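Long-range contact in FACT complex subunit SPT16 (PDB 6A8M), which probably helps the FACT complex, as its SPT16 subunit, to reorganise nucleosomes as a histone chaperone, this chain being its N-terminal, peptidase-like part: residues K340-N348 with A359-S367. Sequence-based numbering, arbitrary orientation.
Sequences KQIYDGAVN and AGFTKNVGS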
loop_
_atom_site.group_PDB
_atom_site.type_symbol
_atom_site.label_atom_id
_atom_site.label_comp_id
_atom_site.label_asym_id
_atom_site.label_seq_id
_atom_site.Cartn_x
_atom_site.Cartn_y
_atom_site.Cartn_z
ATOM N N LYS A 340 -11.199 8.382 -13.247
ATOM C CA LYS A 340 -12.263 9.359 -13.434
ATOM C C LYS A 340 -13.580 8.691 -13.807
ATOM O O LYS A 340 -14.633 9.058 -13.281
ATOM C CB LYS A 340 -11.861 10.360 -14.506
ATOM C CG LYS A 340 -12.924 11.421 -14.792
ATOM C CD LYS A 340 -12.407 12.410 -15.805
ATOM C CE LYS A 340 -13.495 13.376 -16.242
ATOM N NZ LYS A 340 -13.017 14.310 -17.308
ATOM N N GLN A 341 -13.548 7.713 -14.719
ATOM C CA GLN A 341 -14.782 7.021 -15.078
ATOM C C GLN A 341 -15.369 6.291 -13.878
ATOM O O GLN A 341 -16.592 6.280 -13.678
ATOM C CB GLN A 341 -14.513 6.040 -16.222
ATOM C CG GLN A 341 -14.302 6.719 -17.551
ATOM C CD GLN A 341 -13.733 5.800 -18.615
ATOM O OE1 GLN A 341 -13.092 4.796 -18.316
ATOM N NE2 GLN A 341 -13.960 6.155 -19.871
ATOM N N ILE A 342 -14.512 5.678 -13.058
ATOM C CA ILE A 342 -14.996 4.968 -11.881
ATOM C C ILE A 342 -15.591 5.947 -10.876
ATOM O O ILE A 342 -16.730 5.788 -10.424
ATOM C CB ILE A 342 -13.853 4.153 -11.256
ATOM C CG1 ILE A 342 -13.366 3.081 -12.224
ATOM C CG2 ILE A 342 -14.299 3.518 -9.961
ATOM C CD1 ILE A 342 -11.983 2.555 -11.884
ATOM N N TYR A 343 -14.831 6.983 -10.513
ATOM C CA TYR A 343 -15.349 7.949 -9.548
ATOM C C TYR A 343 -16.619 8.619 -10.076
ATOM O O TYR A 343 -17.607 8.749 -9.344
ATOM C CB TYR A 343 -14.286 9.004 -9.194
ATOM C CG TYR A 343 -14.808 9.929 -8.135
ATOM C CD1 TYR A 343 -14.880 9.515 -6.812
ATOM C CD2 TYR A 343 -15.306 11.183 -8.473
ATOM C CE1 TYR A 343 -15.405 10.324 -5.841
ATOM C CE2 TYR A 343 -15.837 12.015 -7.509
ATOM C CZ TYR A 343 -15.883 11.569 -6.194
ATOM O OH TYR A 343 -16.410 12.377 -5.230
ATOM N N ASP A 344 -16.613 9.065 -11.342
ATOM C CA ASP A 344 -17.808 9.725 -11.881
ATOM C C ASP A 344 -19.011 8.781 -11.912
ATOM O O ASP A 344 -20.148 9.223 -11.712
ATOM C CB ASP A 344 -17.534 10.284 -13.278
ATOM C CG ASP A 344 -16.665 11.528 -13.256
ATOM O OD1 ASP A 344 -16.395 12.021 -12.147
ATOM O OD2 ASP A 344 -16.286 12.024 -14.351
ATOM N N GLY A 345 -18.788 7.489 -12.166
ATOM C CA GLY A 345 -19.896 6.536 -12.103
ATOM C C GLY A 345 -20.509 6.437 -10.713
ATOM O O GLY A 345 -21.721 6.263 -10.568
ATOM N N ALA A 346 -19.672 6.494 -9.674
ATOM C CA ALA A 346 -20.173 6.561 -8.306
ATOM C C ALA A 346 -20.989 7.831 -8.080
ATOM O O ALA A 346 -22.050 7.799 -7.450
ATOM C CB ALA A 346 -19.002 6.483 -7.321
ATOM N N VAL A 347 -20.481 8.969 -8.552
ATOM C CA VAL A 347 -21.209 10.226 -8.412
ATOM C C VAL A 347 -22.558 10.139 -9.104
ATOM O O VAL A 347 -23.571 10.622 -8.585
ATOM C CB VAL A 347 -20.368 11.385 -8.964
ATOM C CG1 VAL A 347 -21.205 12.667 -9.002
ATOM C CG2 VAL A 347 -19.115 11.540 -8.108
ATOM N N ASN A 348 -22.586 9.535 -10.294
ATOM C CA ASN A 348 -23.845 9.358 -11.014
ATOM C C ASN A 348 -24.840 8.571 -10.179
ATOM O O ASN A 348 -26.029 8.911 -10.112
ATOM C CB ASN A 348 -23.610 8.633 -12.340
ATOM C CG ASN A 348 -22.803 9.433 -13.329
ATOM O OD1 ASN A 348 -22.579 10.632 -13.159
ATOM N ND2 ASN A 348 -22.360 8.765 -14.389
ATOM N N ALA A 359 -23.127 15.889 -1.478
ATOM C CA ALA A 359 -22.180 16.875 -0.952
ATOM C C ALA A 359 -21.198 16.240 0.014
ATOM O O ALA A 359 -20.030 16.650 0.083
ATOM C CB ALA A 359 -22.931 17.997 -0.248
ATOM N N GLY A 360 -21.670 15.275 0.796
ATOM C CA GLY A 360 -20.855 14.654 1.826
ATOM C C GLY A 360 -19.977 13.526 1.348
ATOM O O GLY A 360 -19.154 13.028 2.120
ATOM N N PHE A 361 -20.112 13.139 0.090
ATOM C CA PHE A 361 -19.331 12.036 -0.466
ATOM C C PHE A 361 -17.848 12.392 -0.501
ATOM O O PHE A 361 -17.472 13.520 -0.858
ATOM C CB PHE A 361 -19.837 11.766 -1.882
ATOM C CG PHE A 361 -19.297 10.525 -2.538
ATOM C CD1 PHE A 361 -19.258 9.304 -1.870
ATOM C CD2 PHE A 361 -18.934 10.566 -3.882
ATOM C CE1 PHE A 361 -18.810 8.143 -2.540
ATOM C CE2 PHE A 361 -18.472 9.428 -4.538
ATOM C CZ PHE A 361 -18.426 8.220 -3.876
ATOM N N THR A 362 -17.014 11.419 -0.108
ATOM C CA THR A 362 -15.575 11.495 -0.296
ATOM C C THR A 362 -15.255 11.854 -1.746
ATOM O O THR A 362 -15.985 11.476 -2.666
ATOM C CB THR A 362 -14.938 10.144 0.106
ATOM O OG1 THR A 362 -15.593 9.036 -0.557
ATOM C CG2 THR A 362 -15.086 9.922 1.612
ATOM N N LYS A 363 -14.197 12.631 -1.951
ATOM C CA LYS A 363 -13.824 13.031 -3.306
ATOM C C LYS A 363 -12.993 11.972 -4.043
ATOM O O LYS A 363 -12.434 12.245 -5.117
ATOM C CB LYS A 363 -13.094 14.377 -3.259
ATOM C CG LYS A 363 -13.993 15.522 -2.787
ATOM C CD LYS A 363 -15.186 15.698 -3.750
ATOM C CE LYS A 363 -16.031 16.960 -3.442
ATOM N NZ LYS A 363 -17.265 16.986 -4.294
ATOM N N ASN A 364 -12.883 10.777 -3.479
ATOM C CA ASN A 364 -12.293 9.655 -4.197
ATOM C C ASN A 364 -12.935 8.392 -3.658
ATOM O O ASN A 364 -13.521 8.395 -2.570
ATOM C CB ASN A 364 -10.769 9.614 -4.014
ATOM C CG ASN A 364 -10.366 9.275 -2.580
ATOM O OD1 ASN A 364 -10.233 8.109 -2.218
ATOM N ND2 ASN A 364 -10.192 10.300 -1.756
ATOM N N VAL A 365 -12.822 7.296 -4.413
ATOM C CA VAL A 365 -13.331 6.025 -3.896
ATOM C C VAL A 365 -12.200 5.021 -3.701
ATOM O O VAL A 365 -12.410 3.809 -3.763
ATOM C CB VAL A 365 -14.465 5.451 -4.777
ATOM C CG1 VAL A 365 -15.700 6.372 -4.679
ATOM C CG2 VAL A 365 -14.046 5.237 -6.241
ATOM N N GLY A 366 -11.018 5.515 -3.369
ATOM C CA GLY A 366 -9.957 4.619 -2.968
ATOM C C GLY A 366 -8.747 4.736 -3.859
ATOM O O GLY A 366 -8.525 5.776 -4.499
ATOM N N SER A 367 -7.940 3.686 -3.914
ATOM C CA SER A 367 -6.739 3.754 -4.734
ATOM C C SER A 367 -6.271 2.354 -5.086
ATOM O O SER A 367 -6.706 1.361 -4.503
ATOM C CB SER A 367 -5.615 4.489 -4.008
ATOM O OG SER A 367 -5.030 3.649 -3.032
HETATM O O HOH W 1 -18.332 14.436 -5.960
#
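Y343 reaches from helix 339-353 into the bend of chain at F361-V365 and donates its phenol proton to the carbonyl of T362, OH to O 2.8 Å. The acceptor lies at the ring edge, in plane, and the donor sits 16° off the carbonyl plane. With CG anti to the backbone N (chi1 -176°), the ring leaves the helix for the loop, where the carbonyl O of K363 lies over one face, 3.6 Å above the ring plane and offset toward the rim. A water gives a second bond to the Y343 OH and accepts from K363 NZ, whose bent chain brings CD to 3.8 Å from that hydroxyl. The rings of Y343 and F361 are nearly parallel (13°) but slid apart with hardly any overlap; Y343 CE1 lies 3.5 Å from F361 CE2. A346 CB meets F361 CZ at 3.9 Å, and V347 CG2 comes to the edge of the same ring. V365 divides its branches, CG1 against Y343 CD1 (3.9 Å) and CG2 against I342 CG2. A phenylalanine in place of Y343 would probably keep much of this packing but leave the T362 carbonyl and the water without their hydroxyl partner. Further out, T362 OG1 bonds to N364 O and to G400 N, fixing the loop against strand 394-405, while N364 OD1 accepts from G366 N in an Asx turn. L324 and I328 of helix 312-332 cover A346. The contact thus packs helix 339-353 against the roughly antiparallel strand 364-368 of the antiparallel sheet, and against the loop leading into it, in the M24 peptidase-like (pita-bread) domain.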